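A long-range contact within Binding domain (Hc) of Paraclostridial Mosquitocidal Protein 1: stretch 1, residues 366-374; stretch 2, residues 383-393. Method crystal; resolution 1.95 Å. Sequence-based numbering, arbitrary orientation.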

ATOM      1  N   ARG A 366     -12.224   7.950 -30.161  1.00 46.38           N
ATOM      2  CA  ARG A 366     -12.218   8.829 -28.994  1.00 45.91           C
ATOM      3  C   ARG A 366     -13.415   9.781 -29.073  1.00 44.58           C
ATOM      4  O   ARG A 366     -13.575  10.497 -30.060  1.00 47.01           O
ATOM      5  CB  ARG A 366     -10.893   9.599 -28.978  1.00 48.00           C
ATOM      6  CG  ARG A 366     -10.499  10.210 -27.643  1.00 45.42           C
ATOM      7  CD  ARG A 366      -9.011  10.502 -27.622  1.00 43.43           C
ATOM      8  NE  ARG A 366      -8.603  11.055 -26.341  1.00 43.47           N
ATOM      9  CZ  ARG A 366      -8.747  12.328 -25.971  1.00 48.85           C
ATOM     10  NH1 ARG A 366      -9.191  13.239 -26.828  1.00 46.90           N
ATOM     11  NH2 ARG A 366      -8.447  12.687 -24.733  1.00 44.34           N
ATOM     12  N   ASN A 367     -14.255   9.758 -28.036  1.00 39.81           N
ATOM     13  CA  ASN A 367     -15.479  10.533 -27.959  1.00 38.84           C
ATOM     14  C   ASN A 367     -15.581  11.183 -26.570  1.00 38.24           C
ATOM     15  O   ASN A 367     -16.237  10.659 -25.674  1.00 34.20           O
ATOM     16  CB  ASN A 367     -16.713   9.669 -28.231  1.00 39.45           C
ATOM     17  CG  ASN A 367     -17.991  10.471 -28.159  1.00 39.96           C
ATOM     18  OD1 ASN A 367     -17.959  11.683 -28.338  1.00 47.36           O
ATOM     19  ND2 ASN A 367     -19.112   9.820 -27.911  1.00 40.65           N
ATOM     20  N   GLY A 368     -14.939  12.343 -26.425  1.00 36.60           N
ATOM     21  CA  GLY A 368     -14.829  13.042 -25.164  1.00 38.12           C
ATOM     22  C   GLY A 368     -13.455  12.820 -24.565  1.00 39.77           C
ATOM     23  O   GLY A 368     -12.580  12.272 -25.237  1.00 39.89           O
ATOM     24  N   ASP A 369     -13.274  13.263 -23.312  1.00 36.37           N
ATOM     25  CA  ASP A 369     -12.002  13.173 -22.615  1.00 33.20           C
ATOM     26  C   ASP A 369     -12.224  12.465 -21.277  1.00 30.78           C
ATOM     27  O   ASP A 369     -13.280  12.592 -20.681  1.00 29.53           O
ATOM     28  CB  ASP A 369     -11.377  14.556 -22.408  1.00 35.49           C
ATOM     29  CG  ASP A 369     -11.115  15.289 -23.714  1.00 39.41           C
ATOM     30  OD1 ASP A 369     -12.045  15.939 -24.218  1.00 44.43           O
ATOM     31  OD2 ASP A 369      -9.996  15.165 -24.237  1.00 39.72           O
ATOM     32  N   LEU A 370     -11.222  11.674 -20.885  1.00 30.64           N
ATOM     33  CA  LEU A 370     -11.084  11.085 -19.570  1.00 30.11           C
ATOM     34  C   LEU A 370      -9.991  11.850 -18.837  1.00 28.56           C
ATOM     35  O   LEU A 370      -8.941  12.130 -19.409  1.00 25.90           O
ATOM     36  CB  LEU A 370     -10.690   9.611 -19.682  1.00 31.18           C
ATOM     37  CG  LEU A 370     -11.833   8.610 -19.650  1.00 32.98           C
ATOM     38  CD1 LEU A 370     -12.868   8.975 -20.689  1.00 34.52           C
ATOM     39  CD2 LEU A 370     -11.312   7.190 -19.850  1.00 34.97           C
ATOM     40  N   LYS A 371     -10.259  12.138 -17.563  1.00 27.96           N
ATOM     41  CA  LYS A 371      -9.308  12.734 -16.662  1.00 28.15           C
ATOM     42  C   LYS A 371      -9.219  11.854 -15.410  1.00 26.40           C
ATOM     43  O   LYS A 371     -10.235  11.499 -14.828  1.00 25.73           O
ATOM     44  CB  LYS A 371      -9.755  14.160 -16.338  1.00 31.89           C
ATOM     45  CG  LYS A 371      -8.682  15.047 -15.728  1.00 35.77           C
ATOM     46  CD  LYS A 371      -9.157  16.459 -15.477  1.00 38.05           C
ATOM     47  CE  LYS A 371      -9.123  17.303 -16.735  1.00 42.36           C
ATOM     48  NZ  LYS A 371      -8.505  18.624 -16.474  1.00 46.25           N
ATOM     49  N   LEU A 372      -7.997  11.476 -15.031  1.00 24.75           N
ATOM     50  CA  LEU A 372      -7.776  10.775 -13.787  1.00 25.45           C
ATOM     51  C   LEU A 372      -7.528  11.822 -12.697  1.00 25.08           C
ATOM     52  O   LEU A 372      -6.609  12.649 -12.793  1.00 25.49           O
ATOM     53  CB  LEU A 372      -6.608   9.790 -13.933  1.00 27.12           C
ATOM     54  CG  LEU A 372      -6.976   8.422 -14.523  1.00 29.35           C
ATOM     55  CD1 LEU A 372      -7.430   8.545 -15.962  1.00 31.36           C
ATOM     56  CD2 LEU A 372      -5.816   7.438 -14.441  1.00 32.18           C
ATOM     57  N   ILE A 373      -8.371  11.773 -11.667  1.00 23.60           N
ATOM     58  CA  ILE A 373      -8.410  12.786 -10.619  1.00 24.15           C
ATOM     59  C   ILE A 373      -8.349  12.105  -9.248  1.00 21.87           C
ATOM     60  O   ILE A 373      -8.553  10.898  -9.102  1.00 22.39           O
ATOM     61  CB  ILE A 373      -9.673  13.668 -10.727  1.00 24.39           C
ATOM     62  CG1 ILE A 373     -10.935  12.846 -10.465  1.00 24.38           C
ATOM     63  CG2 ILE A 373      -9.701  14.386 -12.070  1.00 26.53           C
ATOM     64  CD1 ILE A 373     -12.223  13.602 -10.617  1.00 24.11           C
ATOM     65  N   GLN A 374      -8.078  12.926  -8.247  1.00 22.26           N
ATOM     66  CA  GLN A 374      -8.106  12.517  -6.875  1.00 24.02           C
ATOM     67  C   GLN A 374      -8.907  13.560  -6.112  1.00 23.79           C
ATOM     68  O   GLN A 374      -8.407  14.629  -5.855  1.00 26.37           O
ATOM     69  CB  GLN A 374      -6.694  12.357  -6.312  1.00 23.49           C
ATOM     70  CG  GLN A 374      -6.682  11.919  -4.856  1.00 23.38           C
ATOM     71  CD  GLN A 374      -7.477  10.661  -4.655  1.00 24.70           C
ATOM     72  OE1 GLN A 374      -8.665  10.706  -4.325  1.00 26.20           O
ATOM     73  NE2 GLN A 374      -6.834   9.526  -4.886  1.00 25.16           N
TER
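Stretch 2 383-393: CQIRIFEMYRN

Stretch 2 lies beside stretch 1 as the neighbouring strand of an antiparallel sheet. Both backbones are extended where they pair; past E389 stretch 2 turns at M390 and Y391. The strand 369-373 and the strand of stretch 2, which runs to 388, have N-to-C directions 154° apart, and their axes approach to 4.6 Å. D369 faces F388, L370 faces I387, K371 faces R386, L372 faces I385 and I373 faces Q384. The contact buries 779 Å², both sides summed.

F388 covers the most surface. Its backbone forms two hydrogen bonds with D369: F388 N to D369 O at 2.8 Å and D369 N to F388 O at 2.9 Å. Its side chain, with chi1 in m, lies on the same face as K371, and F388 CE2 is 3.7 Å from K371 CE. The aliphatic part of the lysine thus packs against the aromatic ring.

I373 and Q384 come next and form the hydrogen-bonded pair at the other end of the ladder. I373 N to Q384 O and Q384 N to I373 O are both 3.0 Å. The I373 side chain reaches two residues of stretch 2: its CG1 is 3.9 Å from Q384 CB, and its CD1 is 4.0 Å from R386 CB. Q384 NE2 donates to Q374 OE1 at 3.2 Å, so a side-chain hydrogen bond also ties Q384 to Q374, the residue just past the strand of stretch 1.

Between these ends, K371 and R386 pair through R386 N to K371 O at 2.8 Å and K371 N to R386 O at 2.9 Å. L370, L372, I385 and I387 lie on the opposite face and make apolar contacts. There L370 CD1 meets I387 CD1 at 3.4 Å, and L372 CG lies 4.1 Å from I385 CG1.

Just before the strand the chains remain close, with G368 CA 3.2 Å from F388 O. A CB here would clash with that oxygen.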

ATOM      1  N   CYS A 383      -8.124   6.086  -7.498  1.00 25.24           N
ATOM      2  CA  CYS A 383      -8.465   7.385  -8.042  1.00 24.04           C
ATOM      3  C   CYS A 383      -9.920   7.385  -8.513  1.00 21.73           C
ATOM      4  O   CYS A 383     -10.592   6.368  -8.475  1.00 21.38           O
ATOM      5  CB  CYS A 383      -7.517   7.747  -9.179  1.00 24.56           C
ATOM      6  SG  CYS A 383      -7.733   6.719 -10.648  1.00 28.18           S
ATOM      7  N   GLN A 384     -10.376   8.541  -8.984  1.00 22.92           N
ATOM      8  CA  GLN A 384     -11.637   8.639  -9.687  1.00 21.99           C
ATOM      9  C   GLN A 384     -11.332   9.028 -11.134  1.00 24.16           C
ATOM     10  O   GLN A 384     -10.224   9.478 -11.447  1.00 24.33           O
ATOM     11  CB  GLN A 384     -12.576   9.622  -8.999  1.00 22.58           C
ATOM     12  CG  GLN A 384     -12.762   9.346  -7.513  1.00 22.84           C
ATOM     13  CD  GLN A 384     -11.623   9.920  -6.710  1.00 24.30           C
ATOM     14  OE1 GLN A 384     -11.132  11.006  -7.013  1.00 25.62           O
ATOM     15  NE2 GLN A 384     -11.196   9.200  -5.677  1.00 24.91           N
ATOM     16  N   ILE A 385     -12.320   8.827 -12.011  1.00 25.02           N
ATOM     17  CA  ILE A 385     -12.152   9.084 -13.422  1.00 24.34           C
ATOM     18  C   ILE A 385     -13.326   9.934 -13.898  1.00 23.94           C
ATOM     19  O   ILE A 385     -14.477   9.514 -13.789  1.00 23.02           O
ATOM     20  CB  ILE A 385     -12.008   7.779 -14.229  1.00 25.96           C
ATOM     21  CG1 ILE A 385     -10.783   6.973 -13.778  1.00 24.89           C
ATOM     22  CG2 ILE A 385     -11.972   8.082 -15.722  1.00 25.23           C
ATOM     23  CD1 ILE A 385     -10.563   5.691 -14.554  1.00 24.50           C
ATOM     24  N   ARG A 386     -12.995  11.138 -14.382  1.00 23.16           N
ATOM     25  CA  ARG A 386     -13.962  12.115 -14.807  1.00 24.41           C
ATOM     26  C   ARG A 386     -14.089  12.044 -16.328  1.00 24.67           C
ATOM     27  O   ARG A 386     -13.083  12.148 -17.047  1.00 22.02           O
ATOM     28  CB  ARG A 386     -13.570  13.523 -14.354  1.00 25.05           C
ATOM     29  CG  ARG A 386     -14.613  14.585 -14.682  1.00 27.70           C
ATOM     30  CD  ARG A 386     -14.504  15.840 -13.841  1.00 29.02           C
ATOM     31  NE  ARG A 386     -15.453  16.885 -14.231  1.00 30.87           N
ATOM     32  CZ  ARG A 386     -15.549  18.085 -13.638  1.00 34.45           C
ATOM     33  NH1 ARG A 386     -14.754  18.393 -12.622  1.00 28.82           N
ATOM     34  NH2 ARG A 386     -16.450  18.969 -14.057  1.00 33.55           N
ATOM     35  N   ILE A 387     -15.342  11.885 -16.773  1.00 24.86           N
ATOM     36  CA  ILE A 387     -15.744  11.847 -18.169  1.00 27.18           C
ATOM     37  C   ILE A 387     -16.222  13.255 -18.547  1.00 26.32           C
ATOM     38  O   ILE A 387     -17.133  13.789 -17.900  1.00 25.14           O
ATOM     39  CB  ILE A 387     -16.886  10.827 -18.396  1.00 28.85           C
ATOM     40  CG1 ILE A 387     -16.595   9.438 -17.815  1.00 32.18           C
ATOM     41  CG2 ILE A 387     -17.267  10.770 -19.867  1.00 29.11           C
ATOM     42  CD1 ILE A 387     -15.358   8.793 -18.359  1.00 37.31           C
ATOM     43  N   PHE A 388     -15.608  13.821 -19.590  1.00 27.36           N
ATOM     44  CA  PHE A 388     -15.969  15.112 -20.174  1.00 28.56           C
ATOM     45  C   PHE A 388     -16.537  14.848 -21.559  1.00 30.08           C
ATOM     46  O   PHE A 388     -15.803  14.409 -22.438  1.00 30.72           O
ATOM     47  CB  PHE A 388     -14.761  16.036 -20.358  1.00 28.28           C
ATOM     48  CG  PHE A 388     -14.192  16.557 -19.070  1.00 28.61           C
ATOM     49  CD1 PHE A 388     -14.692  17.713 -18.495  1.00 30.17           C
ATOM     50  CD2 PHE A 388     -13.181  15.871 -18.416  1.00 28.26           C
ATOM     51  CE1 PHE A 388     -14.191  18.178 -17.291  1.00 29.39           C
ATOM     52  CE2 PHE A 388     -12.682  16.341 -17.212  1.00 29.17           C
ATOM     53  CZ  PHE A 388     -13.187  17.493 -16.653  1.00 29.02           C
ATOM     54  N   GLU A 389     -17.835  15.100 -21.727  1.00 31.96           N
ATOM     55  CA  GLU A 389     -18.512  14.809 -22.985  1.00 34.51           C
ATOM     56  C   GLU A 389     -19.701  15.757 -23.101  1.00 33.21           C
ATOM     57  O   GLU A 389     -20.301  16.144 -22.103  1.00 31.88           O
ATOM     58  CB  GLU A 389     -18.934  13.337 -23.042  1.00 34.72           C
ATOM     59  CG  GLU A 389     -19.317  12.853 -24.432  1.00 35.71           C
ATOM     60  CD  GLU A 389     -20.795  12.837 -24.806  1.00 34.06           C
ATOM     61  OE1 GLU A 389     -21.671  12.948 -23.913  1.00 32.96           O
ATOM     62  OE2 GLU A 389     -21.069  12.673 -26.008  1.00 33.12           O
ATOM     63  N   MET A 390     -20.033  16.105 -24.341  1.00 37.81           N
ATOM     64  CA  MET A 390     -20.993  17.163 -24.605  1.00 41.90           C
ATOM     65  C   MET A 390     -22.255  16.978 -23.753  1.00 38.05           C
ATOM     66  O   MET A 390     -22.682  17.904 -23.087  1.00 42.86           O
ATOM     67  CB  MET A 390     -21.370  17.208 -26.087  1.00 49.59           C
ATOM     68  CG  MET A 390     -21.716  18.605 -26.541  1.00 57.04           C
ATOM     69  SD  MET A 390     -21.449  18.802 -28.302  1.00 65.31           S
ATOM     70  CE  MET A 390     -21.797  20.554 -28.476  1.00 67.52           C
ATOM     71  N   TYR A 391     -22.825  15.771 -23.740  1.00 36.09           N
ATOM     72  CA  TYR A 391     -24.116  15.556 -23.098  1.00 35.68           C
ATOM     73  C   TYR A 391     -24.023  14.696 -21.837  1.00 31.68           C
ATOM     74  O   TYR A 391     -24.998  14.614 -21.141  1.00 28.80           O
ATOM     75  CB  TYR A 391     -25.088  14.883 -24.068  1.00 42.16           C
ATOM     76  CG  TYR A 391     -25.214  15.621 -25.373  1.00 44.84           C
ATOM     77  CD1 TYR A 391     -25.834  16.861 -25.437  1.00 46.13           C
ATOM     78  CD2 TYR A 391     -24.668  15.098 -26.534  1.00 44.85           C
ATOM     79  CE1 TYR A 391     -25.928  17.554 -26.637  1.00 47.32           C
ATOM     80  CE2 TYR A 391     -24.759  15.776 -27.736  1.00 43.85           C
ATOM     81  CZ  TYR A 391     -25.384  17.008 -27.787  1.00 43.47           C
ATOM     82  OH  TYR A 391     -25.450  17.663 -28.979  1.00 45.30           O
ATOM     83  N   ARG A 392     -22.884  14.045 -21.571  1.00 30.17           N
ATOM     84  CA  ARG A 392     -22.842  12.986 -20.555  1.00 29.51           C
ATOM     85  C   ARG A 392     -21.602  13.127 -19.658  1.00 29.76           C
ATOM     86  O   ARG A 392     -20.940  12.147 -19.325  1.00 26.48           O
ATOM     87  CB  ARG A 392     -22.910  11.621 -21.240  1.00 29.60           C
ATOM     88  CG  ARG A 392     -24.246  11.336 -21.922  1.00 31.60           C
ATOM     89  CD  ARG A 392     -24.157  10.210 -22.938  1.00 30.24           C
ATOM     90  NE  ARG A 392     -23.363  10.567 -24.105  1.00 31.49           N
ATOM     91  CZ  ARG A 392     -23.231   9.796 -25.185  1.00 30.85           C
ATOM     92  NH1 ARG A 392     -23.828   8.615 -25.224  1.00 29.41           N
ATOM     93  NH2 ARG A 392     -22.515  10.202 -26.215  1.00 30.25           N
ATOM     94  N   ASN A 393     -21.337  14.353 -19.206  1.00 30.88           N
ATOM     95  CA  ASN A 393     -20.316  14.592 -18.182  1.00 31.06           C
ATOM     96  C   ASN A 393     -20.665  13.762 -16.954  1.00 28.02           C
ATOM     97  O   ASN A 393     -21.828  13.670 -16.608  1.00 25.57           O
ATOM     98  CB  ASN A 393     -20.251  16.054 -17.760  1.00 32.10           C
ATOM     99  CG  ASN A 393     -19.746  16.950 -18.862  1.00 34.67           C
ATOM    100  OD1 ASN A 393     -18.853  16.579 -19.614  1.00 31.65           O
ATOM    101  ND2 ASN A 393     -20.324  18.132 -18.961  1.00 36.77           N
TER
HETATM  102  O   HOH W   1     -21.631  11.821 -29.152  1.00 50.47           O
HETATM  103  O   HOH W   2     -14.433  16.915 -24.328  1.00 52.69           O